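Local structure of VP5 (Halorubrum pleomorphic virus 2, 6QGI) at residues Thr378-Asn383 against Gly395-Thr400; Ala358-Val363 against Thr369-Pro374; Pro3-Gly8 against Ala347-Val352; Asp29-Gly34 against Asp38-Gln43. The protein is an envelope protein of a haloarchaeal pleomorphic virus and probably drives fusion of the viral membrane with that of the host cell. All blocks are in the same frame, centred on the assembly; numbering follows the deposited sequence.

Contact 1. Residues Thr378-Asn383 against Gly395-Thr400; sequences TAVELN and GNWTAT. With NAG (2-acetamido-2-deoxy-beta-D-glucopyranose), chain B.
The indole of Trp397 reaches back onto the strand 378-383 and is met there by Val380 and Leu382, two branched aliphatic side chains that an alternating strand puts on one side, while Glu381 between them turns the other way and pairs with Arg424. Leu382 comes from the opposite direction and sets CD1 against the benzo edge of the indole, near the ring plane, 4.0 Å from Trp397 CH2. Val380 approaches obliquely, its CB 4.2 Å from Trp397 NE1. The backbones stay well apart, 9.4 Å between the CA atoms of Val380 and Trp397, a gap that suits the long, flat tryptophan. Its ring is carried across with CG on the side of the backbone N (chi1 -75°), and its one polar atom, NE1, is satisfied by the carbonyl of Val392. Val368, Leu370 and Pro374 add further apolar contacts to the indole. Immediately before the tryptophan, Asn396 ND2 is bonded to C1 of the sugar at 1.4 Å, so the carbohydrate leaves the chain one residue from the buried tryptophan. With Thr398 two places on, Asn396-Trp397-Thr398 is an N-glycosylation sequon, Asn-X-Thr, whose middle residue packs between strands 378-384 and 367-370 in a buried apolar layer.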
loop_
_atom_site.group_PDB
_atom_site.type_symbol
_atom_site.label_atom_id
_atom_site.label_comp_id
_atom_site.label_asym_id
_atom_site.label_seq_id
_atom_site.Cartn_x
_atom_site.Cartn_y
_atom_site.Cartn_z
ATOM N N THR A 378 5.680 -19.217 5.371
ATOM C CA THR A 378 6.030 -20.332 4.486
ATOM C C THR A 378 6.920 -21.345 5.230
ATOM O O THR A 378 7.323 -21.107 6.371
ATOM C CB THR A 378 6.691 -19.857 3.161
ATOM O OG1 THR A 378 8.017 -19.387 3.395
ATOM C CG2 THR A 378 5.873 -18.822 2.411
ATOM N N ALA A 379 7.188 -22.486 4.580
ATOM C CA ALA A 379 8.026 -23.579 5.070
ATOM C C ALA A 379 8.870 -24.129 3.933
ATOM O O ALA A 379 8.369 -24.270 2.817
ATOM C CB ALA A 379 7.165 -24.683 5.667
ATOM N N VAL A 380 10.149 -24.420 4.200
ATOM C CA VAL A 380 11.038 -24.980 3.179
ATOM C C VAL A 380 10.940 -26.509 3.284
ATOM O O VAL A 380 11.227 -27.079 4.337
ATOM C CB VAL A 380 12.499 -24.446 3.255
ATOM C CG1 VAL A 380 13.356 -25.011 2.123
ATOM C CG2 VAL A 380 12.532 -22.917 3.231
ATOM N N GLU A 381 10.453 -27.142 2.204
ATOM C CA GLU A 381 10.260 -28.585 2.069
ATOM C C GLU A 381 11.446 -29.167 1.313
ATOM O O GLU A 381 11.575 -28.978 0.100
ATOM C CB GLU A 381 8.932 -28.883 1.353
ATOM C CG GLU A 381 8.316 -30.212 1.735
ATOM C CD GLU A 381 7.150 -30.616 0.857
ATOM O OE1 GLU A 381 7.396 -31.200 -0.222
ATOM O OE2 GLU A 381 5.991 -30.346 1.245
ATOM N N LEU A 382 12.337 -29.835 2.042
ATOM C CA LEU A 382 13.550 -30.398 1.470
ATOM C C LEU A 382 13.419 -31.879 1.177
ATOM O O LEU A 382 12.874 -32.633 1.984
ATOM C CB LEU A 382 14.747 -30.147 2.391
ATOM C CG LEU A 382 15.048 -28.684 2.677
ATOM C CD1 LEU A 382 15.933 -28.546 3.857
ATOM C CD2 LEU A 382 15.631 -27.990 1.480
ATOM N N ASN A 383 13.924 -32.283 0.002
ATOM C CA ASN A 383 13.932 -33.660 -0.477
ATOM C C ASN A 383 15.368 -34.176 -0.478
ATOM O O ASN A 383 16.207 -33.745 -1.281
ATOM C CB ASN A 383 13.281 -33.769 -1.868
ATOM C CG ASN A 383 11.798 -33.477 -1.900
ATOM O OD1 ASN A 383 11.093 -33.579 -0.899
ATOM N ND2 ASN A 383 11.290 -33.096 -3.058
ATOM N N GLY A 395 10.080 -19.782 11.072
ATOM C CA GLY A 395 10.436 -19.452 12.447
ATOM C C GLY A 395 11.280 -20.505 13.127
ATOM O O GLY A 395 11.927 -20.216 14.134
ATOM N N ASN A 396 11.291 -21.732 12.579
ATOM C CA ASN A 396 12.060 -22.835 13.152
ATOM C C ASN A 396 13.466 -22.937 12.530
ATOM O O ASN A 396 14.250 -23.795 12.930
ATOM C CB ASN A 396 11.274 -24.140 13.089
ATOM C CG ASN A 396 10.245 -24.192 14.198
ATOM O OD1 ASN A 396 10.505 -23.737 15.327
ATOM N ND2 ASN A 396 9.061 -24.728 13.922
ATOM N N TRP A 397 13.799 -22.011 11.608
ATOM C CA TRP A 397 15.133 -21.911 11.018
ATOM C C TRP A 397 15.949 -20.957 11.884
ATOM O O TRP A 397 15.475 -19.858 12.197
ATOM C CB TRP A 397 15.075 -21.442 9.559
ATOM C CG TRP A 397 14.621 -22.509 8.612
ATOM C CD1 TRP A 397 13.362 -22.691 8.120
ATOM C CD2 TRP A 397 15.422 -23.567 8.068
ATOM N NE1 TRP A 397 13.332 -23.784 7.286
ATOM C CE2 TRP A 397 14.578 -24.354 7.252
ATOM C CE3 TRP A 397 16.778 -23.922 8.184
ATOM C CZ2 TRP A 397 15.047 -25.472 6.550
ATOM C CZ3 TRP A 397 17.236 -25.042 7.506
ATOM C CH2 TRP A 397 16.377 -25.800 6.695
ATOM N N THR A 398 17.140 -21.391 12.326
ATOM C CA THR A 398 17.985 -20.579 13.205
ATOM C C THR A 398 19.062 -19.880 12.392
ATOM O O THR A 398 19.757 -20.506 11.591
ATOM C CB THR A 398 18.574 -21.413 14.356
ATOM O OG1 THR A 398 19.216 -22.552 13.817
ATOM C CG2 THR A 398 17.520 -21.889 15.327
ATOM N N ALA A 399 19.198 -18.579 12.618
ATOM C CA ALA A 399 20.157 -17.732 11.935
ATOM C C ALA A 399 21.487 -17.651 12.661
ATOM O O ALA A 399 21.546 -17.724 13.890
ATOM C CB ALA A 399 19.590 -16.330 11.786
ATOM N N THR A 400 22.553 -17.465 11.878
ATOM C CA THR A 400 23.919 -17.209 12.321
ATOM C C THR A 400 24.298 -15.853 11.724
ATOM O O THR A 400 23.672 -15.417 10.750
ATOM C CB THR A 400 24.870 -18.352 11.938
ATOM O OG1 THR A 400 24.641 -18.744 10.587
ATOM C CG2 THR A 400 24.737 -19.554 12.853
HETATM C C1 NAG B . 8.000 -24.781 14.888
HETATM C C2 NAG B . 6.642 -24.622 14.213
HETATM C C3 NAG B . 5.443 -25.134 15.023
HETATM C C4 NAG B . 5.800 -26.409 15.783
HETATM C C5 NAG B . 7.080 -26.192 16.585
HETATM C C6 NAG B . 7.471 -27.371 17.449
HETATM C C7 NAG B . 7.243 -22.190 13.852
HETATM C C8 NAG B . 6.974 -21.044 12.919
HETATM N N2 NAG B . 6.390 -23.253 13.746
HETATM O O3 NAG B . 4.367 -25.409 14.134
HETATM O O4 NAG B . 4.725 -26.771 16.647
HETATM O O5 NAG B . 8.167 -25.960 15.678
HETATM O O6 NAG B . 8.550 -27.039 18.315
HETATM O O7 NAG B . 8.161 -22.148 14.660
#

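Contact 2. Residues Ala358-Val363 against Thr369-Pro374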
loop_
_atom_site.group_PDB
_atom_site.type_symbol
_atom_site.label_atom_id
_atom_site.label_comp_id
_atom_site.label_asym_id
_atom_site.label_seq_id
_atom_site.Cartn_x
_atom_site.Cartn_y
_atom_site.Cartn_z
ATOM N N ALA A 358 18.376 -21.857 -2.604
ATOM C CA ALA A 358 19.261 -21.248 -1.624
ATOM C C ALA A 358 19.519 -22.195 -0.441
ATOM O O ALA A 358 19.150 -21.900 0.696
ATOM C CB ALA A 358 18.671 -19.928 -1.154
ATOM N N TYR A 359 20.178 -23.332 -0.716
ATOM C CA TYR A 359 20.497 -24.333 0.297
ATOM C C TYR A 359 21.859 -24.972 0.045
ATOM O O TYR A 359 22.318 -25.015 -1.100
ATOM C CB TYR A 359 19.406 -25.422 0.356
ATOM C CG TYR A 359 19.326 -26.300 -0.878
ATOM C CD1 TYR A 359 20.065 -27.477 -0.970
ATOM C CD2 TYR A 359 18.483 -25.978 -1.936
ATOM C CE1 TYR A 359 20.015 -28.276 -2.113
ATOM C CE2 TYR A 359 18.400 -26.787 -3.071
ATOM C CZ TYR A 359 19.153 -27.948 -3.145
ATOM O OH TYR A 359 19.074 -28.753 -4.253
ATOM N N GLN A 360 22.481 -25.498 1.112
ATOM C CA GLN A 360 23.750 -26.214 1.038
ATOM C C GLN A 360 23.439 -27.693 0.833
ATOM O O GLN A 360 22.552 -28.228 1.502
ATOM C CB GLN A 360 24.604 -25.975 2.290
ATOM C CG GLN A 360 25.110 -24.546 2.408
ATOM C CD GLN A 360 26.413 -24.492 3.151
ATOM O OE1 GLN A 360 26.455 -24.467 4.383
ATOM N NE2 GLN A 360 27.510 -24.486 2.408
ATOM N N SER A 361 24.118 -28.333 -0.131
ATOM C CA SER A 361 23.887 -29.731 -0.493
ATOM C C SER A 361 24.162 -30.698 0.669
ATOM O O SER A 361 23.343 -31.577 0.921
ATOM C CB SER A 361 24.714 -30.112 -1.714
ATOM O OG SER A 361 24.285 -29.384 -2.853
ATOM N N GLY A 362 25.262 -30.488 1.393
ATOM C CA GLY A 362 25.656 -31.324 2.522
ATOM C C GLY A 362 24.835 -31.172 3.790
ATOM O O GLY A 362 24.700 -30.065 4.320
ATOM N N VAL A 363 24.308 -32.305 4.302
ATOM C CA VAL A 363 23.539 -32.371 5.554
ATOM C C VAL A 363 24.489 -32.890 6.646
ATOM O O VAL A 363 24.739 -34.096 6.720
ATOM C CB VAL A 363 22.237 -33.223 5.441
ATOM C CG1 VAL A 363 21.423 -33.161 6.726
ATOM C CG2 VAL A 363 21.385 -32.788 4.257
ATOM N N THR A 369 21.365 -26.602 6.049
ATOM C CA THR A 369 21.721 -25.187 5.997
ATOM C C THR A 369 21.151 -24.518 4.736
ATOM O O THR A 369 21.243 -25.074 3.640
ATOM C CB THR A 369 23.250 -25.038 6.108
ATOM O OG1 THR A 369 23.683 -25.696 7.302
ATOM C CG2 THR A 369 23.708 -23.579 6.143
ATOM N N LEU A 370 20.549 -23.321 4.925
ATOM C CA LEU A 370 19.977 -22.451 3.891
ATOM C C LEU A 370 20.864 -21.226 3.712
ATOM O O LEU A 370 21.329 -20.662 4.705
ATOM C CB LEU A 370 18.535 -22.010 4.225
ATOM C CG LEU A 370 17.449 -23.077 4.419
ATOM C CD1 LEU A 370 16.104 -22.424 4.666
ATOM C CD2 LEU A 370 17.348 -24.028 3.230
ATOM N N THR A 371 21.101 -20.817 2.459
ATOM C CA THR A 371 21.971 -19.677 2.161
ATOM C C THR A 371 21.167 -18.360 2.001
ATOM O O THR A 371 21.773 -17.295 1.844
ATOM C CB THR A 371 22.862 -19.982 0.952
ATOM O OG1 THR A 371 22.059 -20.470 -0.117
ATOM C CG2 THR A 371 23.954 -20.996 1.276
ATOM N N SER A 372 19.821 -18.429 2.092
ATOM C CA SER A 372 18.932 -17.264 2.056
ATOM C C SER A 372 17.817 -17.412 3.083
ATOM O O SER A 372 17.380 -18.527 3.370
ATOM C CB SER A 372 18.344 -17.035 0.667
ATOM O OG SER A 372 19.339 -16.665 -0.275
ATOM N N GLU A 373 17.370 -16.272 3.638
ATOM C CA GLU A 373 16.324 -16.160 4.653
ATOM C C GLU A 373 14.993 -16.747 4.156
ATOM O O GLU A 373 14.514 -16.329 3.100
ATOM C CB GLU A 373 16.137 -14.683 5.041
ATOM C CG GLU A 373 15.558 -14.460 6.429
ATOM C CD GLU A 373 15.848 -13.106 7.057
ATOM O OE1 GLU A 373 16.212 -12.158 6.322
ATOM O OE2 GLU A 373 15.710 -12.996 8.295
ATOM N N PRO A 374 14.383 -17.716 4.886
ATOM C CA PRO A 374 13.082 -18.250 4.438
ATOM C C PRO A 374 11.983 -17.191 4.582
ATOM O O PRO A 374 12.100 -16.276 5.400
ATOM C CB PRO A 374 12.856 -19.462 5.345
ATOM C CG PRO A 374 13.648 -19.179 6.569
ATOM C CD PRO A 374 14.813 -18.323 6.165
HETATM O O HOH W 1 22.375 -28.421 4.206
#
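Ala358 and Thr371, and Gln360 and Thr369, are tied by a pair of backbone hydrogen bonds about an isolated antiparallel beta bridge, in which Tyr359 and Leu370 form a non-hydrogen-bonded pair with their CA atoms 4.1 Å apart. Gln360 N gives an almost straight bond to Thr369 O, 2.8 Å long with 176° at the hydrogen. Thr371 N is equally close to Ala358 O but meets it from well above the carbonyl plane; this oxygen also takes a weak bond from Trp356 NE1. Past the bridge the chains diverge, and a water takes over: it donates to Gln360 O and Gly362 O and accepts from Thr369 N, 2.8 Å from the water, so three backbone groups are satisfied without direct pairing.

Tyr359 and Leu370 touch through Tyr359 CB and Leu370 CD2, and the leucine continues inward onto Trp356, Trp397 and Val380, as its apolar branches allow. The phenol leads away towards strand 418-427. Gln360 and Thr369, polar residues suited to the more open side, run side by side, with Gln360 OE1 3.4 Å from Thr369 CG2. Gln360 CG also meets the methyl of Thr371, whose side chain crosses it at about a right angle. Ala358, small enough to fit against the turning chain, brings its CB to 3.4 Å from Ser372 CB.

Contact 3. Residues Pro3-Gly8 against Ala347-Val352; sequences PLVGVG and ADMSLV
Leu4 and Val352 meet tip to tip, a forked end against a forked end. Leu4 CD1 settles between the two methyls of Val352, 3.9 Å from Val352 CG1 and 4.0 Å from Val352 CG2, while Leu4 CD2 rests on Val352 CG1 as well. CG anti to the backbone N (chi1 175°) carries the isobutyl end of the leucine out towards the valine, across backbones that remain far apart: the CA atoms of Leu4 and Val352 are separated by 9.0 Å. The flank of the leucine is filled by Met349, whose CB lies 4.4 Å from Leu4 CD2. Beyond it the thioether bends round to Val5, Met349 SD coming to 4.5 Å from Val5 CG2 in a looser contact; an unbranched, flexible methionine can follow the uneven surface left by two neighbouring branched residues.

The strand gives way to a 3-10 segment at 349-351, and both Met349 and Val352 face the helix. Asp348 OD1 accepts from Ser350 N at 3.1 Å, forming an Asx turn at the start of the 3-10 segment. The short, weakly bonded helix 4-8, which includes a wider pi-type turn, thus lies against strand 343-355 where that strand is interrupted. Leu314 of strand 312-320 packs on both Met349 and Val352, Ile437 of strand 434-439 lies against Val5 and Met349, and Thr378 of strand 378-384 touches both Leu4 and Val352.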
loop_
_atom_site.group_PDB
_atom_site.type_symbol
_atom_site.label_atom_id
_atom_site.label_comp_id
_atom_site.label_asym_id
_atom_site.label_seq_id
_atom_site.Cartn_x
_atom_site.Cartn_y
_atom_site.Cartn_z
ATOM N N PRO A 3 9.987 -10.939 4.757
ATOM C CA PRO A 3 8.551 -10.888 4.415
ATOM C C PRO A 3 8.275 -11.488 3.028
ATOM O O PRO A 3 8.985 -11.176 2.068
ATOM C CB PRO A 3 8.219 -9.393 4.472
ATOM C CG PRO A 3 9.510 -8.697 4.246
ATOM C CD PRO A 3 10.590 -9.589 4.792
ATOM N N LEU A 4 7.272 -12.399 2.948
ATOM C CA LEU A 4 6.834 -13.114 1.740
ATOM C C LEU A 4 6.484 -12.148 0.603
ATOM O O LEU A 4 6.947 -12.339 -0.516
ATOM C CB LEU A 4 5.607 -13.997 2.089
ATOM C CG LEU A 4 4.881 -14.754 0.956
ATOM C CD1 LEU A 4 5.775 -15.822 0.329
ATOM C CD2 LEU A 4 3.590 -15.377 1.449
ATOM N N VAL A 5 5.663 -11.131 0.893
ATOM C CA VAL A 5 5.230 -10.133 -0.079
ATOM C C VAL A 5 6.433 -9.280 -0.520
ATOM O O VAL A 5 6.653 -9.114 -1.724
ATOM C CB VAL A 5 4.074 -9.272 0.494
ATOM C CG1 VAL A 5 3.760 -8.076 -0.402
ATOM C CG2 VAL A 5 2.829 -10.121 0.726
ATOM N N GLY A 6 7.189 -8.773 0.451
ATOM C CA GLY A 6 8.341 -7.912 0.213
ATOM C C GLY A 6 9.521 -8.530 -0.506
ATOM O O GLY A 6 10.104 -7.883 -1.381
ATOM N N VAL A 7 9.891 -9.772 -0.143
ATOM C CA VAL A 7 11.057 -10.446 -0.720
ATOM C C VAL A 7 10.640 -11.538 -1.717
ATOM O O VAL A 7 11.102 -11.515 -2.865
ATOM C CB VAL A 7 11.997 -11.009 0.379
ATOM C CG1 VAL A 7 13.232 -11.665 -0.231
ATOM C CG2 VAL A 7 12.400 -9.921 1.374
ATOM N N GLY A 8 9.808 -12.480 -1.264
ATOM C CA GLY A 8 9.355 -13.608 -2.073
ATOM C C GLY A 8 8.611 -13.230 -3.334
ATOM O O GLY A 8 8.845 -13.819 -4.389
ATOM N N ALA A 347 -4.613 -12.284 -4.542
ATOM C CA ALA A 347 -4.332 -13.715 -4.530
ATOM C C ALA A 347 -4.413 -14.315 -3.146
ATOM O O ALA A 347 -4.256 -13.615 -2.147
ATOM C CB ALA A 347 -2.941 -13.959 -5.093
ATOM N N ASP A 348 -4.620 -15.635 -3.098
ATOM C CA ASP A 348 -4.627 -16.386 -1.850
ATOM C C ASP A 348 -3.172 -16.743 -1.554
ATOM O O ASP A 348 -2.598 -17.618 -2.219
ATOM C CB ASP A 348 -5.539 -17.630 -1.930
ATOM C CG ASP A 348 -5.615 -18.441 -0.648
ATOM O OD1 ASP A 348 -4.973 -18.048 0.340
ATOM O OD2 ASP A 348 -6.317 -19.471 -0.638
ATOM N N MET A 349 -2.570 -16.030 -0.575
ATOM C CA MET A 349 -1.173 -16.196 -0.157
ATOM C C MET A 349 -0.888 -17.613 0.331
ATOM O O MET A 349 0.264 -18.043 0.301
ATOM C CB MET A 349 -0.787 -15.176 0.931
ATOM C CG MET A 349 -0.862 -13.730 0.464
ATOM S SD MET A 349 0.241 -13.348 -0.919
ATOM C CE MET A 349 -0.876 -12.437 -1.981
ATOM N N SER A 350 -1.940 -18.355 0.725
ATOM C CA SER A 350 -1.837 -19.743 1.165
ATOM C C SER A 350 -1.468 -20.678 -0.014
ATOM O O SER A 350 -1.089 -21.833 0.211
ATOM C CB SER A 350 -3.141 -20.194 1.818
ATOM O OG SER A 350 -2.942 -21.348 2.618
ATOM N N LEU A 351 -1.555 -20.167 -1.261
ATOM C CA LEU A 351 -1.258 -20.940 -2.464
ATOM C C LEU A 351 0.120 -20.588 -3.081
ATOM O O LEU A 351 0.443 -21.105 -4.157
ATOM C CB LEU A 351 -2.383 -20.780 -3.507
ATOM C CG LEU A 351 -3.767 -21.335 -3.114
ATOM C CD1 LEU A 351 -4.832 -20.889 -4.089
ATOM C CD2 LEU A 351 -3.762 -22.857 -3.000
ATOM N N VAL A 352 0.952 -19.778 -2.376
ATOM C CA VAL A 352 2.297 -19.419 -2.846
ATOM C C VAL A 352 3.195 -20.685 -2.873
ATOM O O VAL A 352 3.251 -21.447 -1.902
ATOM C CB VAL A 352 2.943 -18.246 -2.043
ATOM C CG1 VAL A 352 3.346 -18.655 -0.621
ATOM C CG2 VAL A 352 4.131 -17.643 -2.793
#

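Contact 4. Residues Asp29-Gly34 against Asp38-Gln43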
loop_
_atom_site.group_PDB
_atom_site.type_symbol
_atom_site.label_atom_id
_atom_site.label_comp_id
_atom_site.label_asym_id
_atom_site.label_seq_id
_atom_site.Cartn_x
_atom_site.Cartn_y
_atom_site.Cartn_z
ATOM N N ASP A 29 5.946 2.952 17.187
ATOM C CA ASP A 29 6.625 1.831 17.841
ATOM C C ASP A 29 8.136 2.100 17.875
ATOM O O ASP A 29 8.938 1.335 17.329
ATOM C CB ASP A 29 6.298 0.493 17.137
ATOM C CG ASP A 29 6.837 -0.753 17.820
ATOM O OD1 ASP A 29 7.380 -0.632 18.955
ATOM O OD2 ASP A 29 6.726 -1.844 17.225
ATOM N N ALA A 30 8.518 3.198 18.544
ATOM C CA ALA A 30 9.915 3.579 18.688
ATOM C C ALA A 30 10.626 2.667 19.681
ATOM O O ALA A 30 10.012 2.301 20.693
ATOM C CB ALA A 30 10.027 5.015 19.134
ATOM N N PRO A 31 11.914 2.312 19.423
ATOM C CA PRO A 31 12.641 1.440 20.356
ATOM C C PRO A 31 12.692 2.002 21.771
ATOM O O PRO A 31 12.753 3.228 21.940
ATOM C CB PRO A 31 14.048 1.365 19.753
ATOM C CG PRO A 31 13.838 1.648 18.311
ATOM C CD PRO A 31 12.746 2.644 18.246
ATOM N N PRO A 32 12.706 1.120 22.790
ATOM C CA PRO A 32 12.756 1.587 24.175
ATOM C C PRO A 32 14.137 2.057 24.618
ATOM O O PRO A 32 15.140 1.770 23.975
ATOM C CB PRO A 32 12.354 0.339 24.966
ATOM C CG PRO A 32 12.835 -0.783 24.141
ATOM C CD PRO A 32 12.610 -0.360 22.731
ATOM N N GLU A 33 14.183 2.744 25.760
ATOM C CA GLU A 33 15.433 3.149 26.392
ATOM C C GLU A 33 15.935 1.948 27.203
ATOM O O GLU A 33 15.160 1.026 27.465
ATOM C CB GLU A 33 15.218 4.400 27.259
ATOM C CG GLU A 33 15.067 5.671 26.436
ATOM C CD GLU A 33 15.057 6.993 27.180
ATOM O OE1 GLU A 33 15.795 7.133 28.183
ATOM O OE2 GLU A 33 14.323 7.905 26.735
ATOM N N GLY A 34 17.211 1.940 27.560
ATOM C CA GLY A 34 17.787 0.845 28.331
ATOM C C GLY A 34 18.269 -0.329 27.509
ATOM O O GLY A 34 18.596 -1.387 28.060
ATOM N N ASP A 38 24.180 -1.941 20.190
ATOM C CA ASP A 38 23.851 -2.608 18.923
ATOM C C ASP A 38 22.332 -2.787 18.722
ATOM O O ASP A 38 21.831 -2.482 17.636
ATOM C CB ASP A 38 24.561 -3.971 18.813
ATOM C CG ASP A 38 24.515 -4.566 17.417
ATOM O OD1 ASP A 38 25.163 -4.001 16.508
ATOM O OD2 ASP A 38 23.828 -5.596 17.233
ATOM N N ALA A 39 21.617 -3.274 19.759
ATOM C CA ALA A 39 20.166 -3.511 19.752
ATOM C C ALA A 39 19.386 -2.246 19.416
ATOM O O ALA A 39 18.431 -2.333 18.650
ATOM C CB ALA A 39 19.708 -4.057 21.093
ATOM N N LEU A 40 19.795 -1.073 19.961
ATOM C CA LEU A 40 19.118 0.195 19.664
ATOM C C LEU A 40 19.283 0.552 18.190
ATOM O O LEU A 40 18.305 0.899 17.543
ATOM C CB LEU A 40 19.604 1.351 20.561
ATOM C CG LEU A 40 18.934 2.719 20.323
ATOM C CD1 LEU A 40 17.444 2.667 20.595
ATOM C CD2 LEU A 40 19.589 3.800 21.142
ATOM N N LYS A 41 20.502 0.415 17.657
ATOM C CA LYS A 41 20.831 0.684 16.260
ATOM C C LYS A 41 20.002 -0.222 15.331
ATOM O O LYS A 41 19.491 0.240 14.306
ATOM C CB LYS A 41 22.337 0.490 16.025
ATOM C CG LYS A 41 23.209 1.464 16.818
ATOM C CD LYS A 41 24.639 1.550 16.302
ATOM C CE LYS A 41 25.582 0.623 17.026
ATOM N NZ LYS A 41 26.950 0.690 16.455
ATOM N N GLN A 42 19.841 -1.493 15.739
ATOM C CA GLN A 42 19.079 -2.533 15.063
ATOM C C GLN A 42 17.585 -2.212 15.088
ATOM O O GLN A 42 16.929 -2.263 14.045
ATOM C CB GLN A 42 19.360 -3.892 15.733
ATOM C CG GLN A 42 18.489 -5.037 15.234
ATOM C CD GLN A 42 19.155 -6.381 15.346
ATOM O OE1 GLN A 42 19.462 -7.018 14.335
ATOM N NE2 GLN A 42 19.379 -6.854 16.570
ATOM N N GLN A 43 17.052 -1.902 16.282
ATOM C CA GLN A 43 15.640 -1.603 16.502
ATOM C C GLN A 43 15.228 -0.276 15.876
ATOM O O GLN A 43 14.083 -0.174 15.443
ATOM C CB GLN A 43 15.291 -1.639 17.988
ATOM C CG GLN A 43 15.149 -3.062 18.509
ATOM C CD GLN A 43 14.512 -3.164 19.868
ATOM O OE1 GLN A 43 13.686 -2.343 20.280
ATOM N NE2 GLN A 43 14.870 -4.202 20.587
#
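Pro31 and Gln43 mark the closest approach of the backbones, with 5.8 Å between their CA atoms. The segment 29-34 has no regular helix or strand; from Ala30 to Glu33 the backbone has polyproline II angles (Pro31 phi -57°, psi 148°), and Gly34 has a positive phi, at which a CB would be jammed against the preceding carbonyl O. The segment 38-43 is regular helix, held by bonds such as that from Gln43 N to Ala39 O.

The ring of Pro31 fits into the shallow hollow between Leu40 and Gln43, residues one turn apart on the helix. Pro31 CB touches Leu40 CD1 at 3.7 Å, and Pro31 CG lies 3.6 Å from Gln43 CB and 3.4 Å from the carbonyl carbon of Gln43. A proline is apt here: it keeps the chain extended, has no backbone N-H to be satisfied, and presents a compact apolar surface. Leu40, with CG anti to the backbone N (chi1 -180°), swings CD1 back onto the proline although its first bond does not aim there.

Here the chain, having come from strand 11-13, runs in polyproline II form along helix 37-60 before turning to enter it, so the loop packs against the first turns of the helix it leads into. Pro31 is wedged between helices 37-60 and 91-133, meeting Ile127 of the second, and Leu40 faces that helix through Thr130. Thr130 OG1 bonds the carbonyl of Pro31, while the carbonyls of Asp29 and Gln43 would have to share the single hydroxyl hydrogen of Thr47.

On the more exposed side Gln43 extends beyond CG across Pro32 at about a right angle, and its OE1 comes to 3.3 Å from Pro32 CD.

Contacts 1 and 2 share one hydrophobic cluster, their centres about 9 Å apart: Leu370 CD1 lies 3.6 Å from Trp397 CE2, and Pro374 CG 3.9 Å from Trp397 CD1. Strands 367-370 and 378-384 follow each other in the chain, so contact 2 closes just before contact 1 opens. Contact 3 joins this region through Thr378, whose CG2 is 3.7 Å from Leu4 CD1, and so ties the N-terminal helix to the glycosylated part. The sugar on Asn396 is about 12 Å from the side chain of Leu370 and about 13 Å from that of Leu4. Contact 4 stands apart, about 27 to 30 Å from the other three, centre to centre, and touching none.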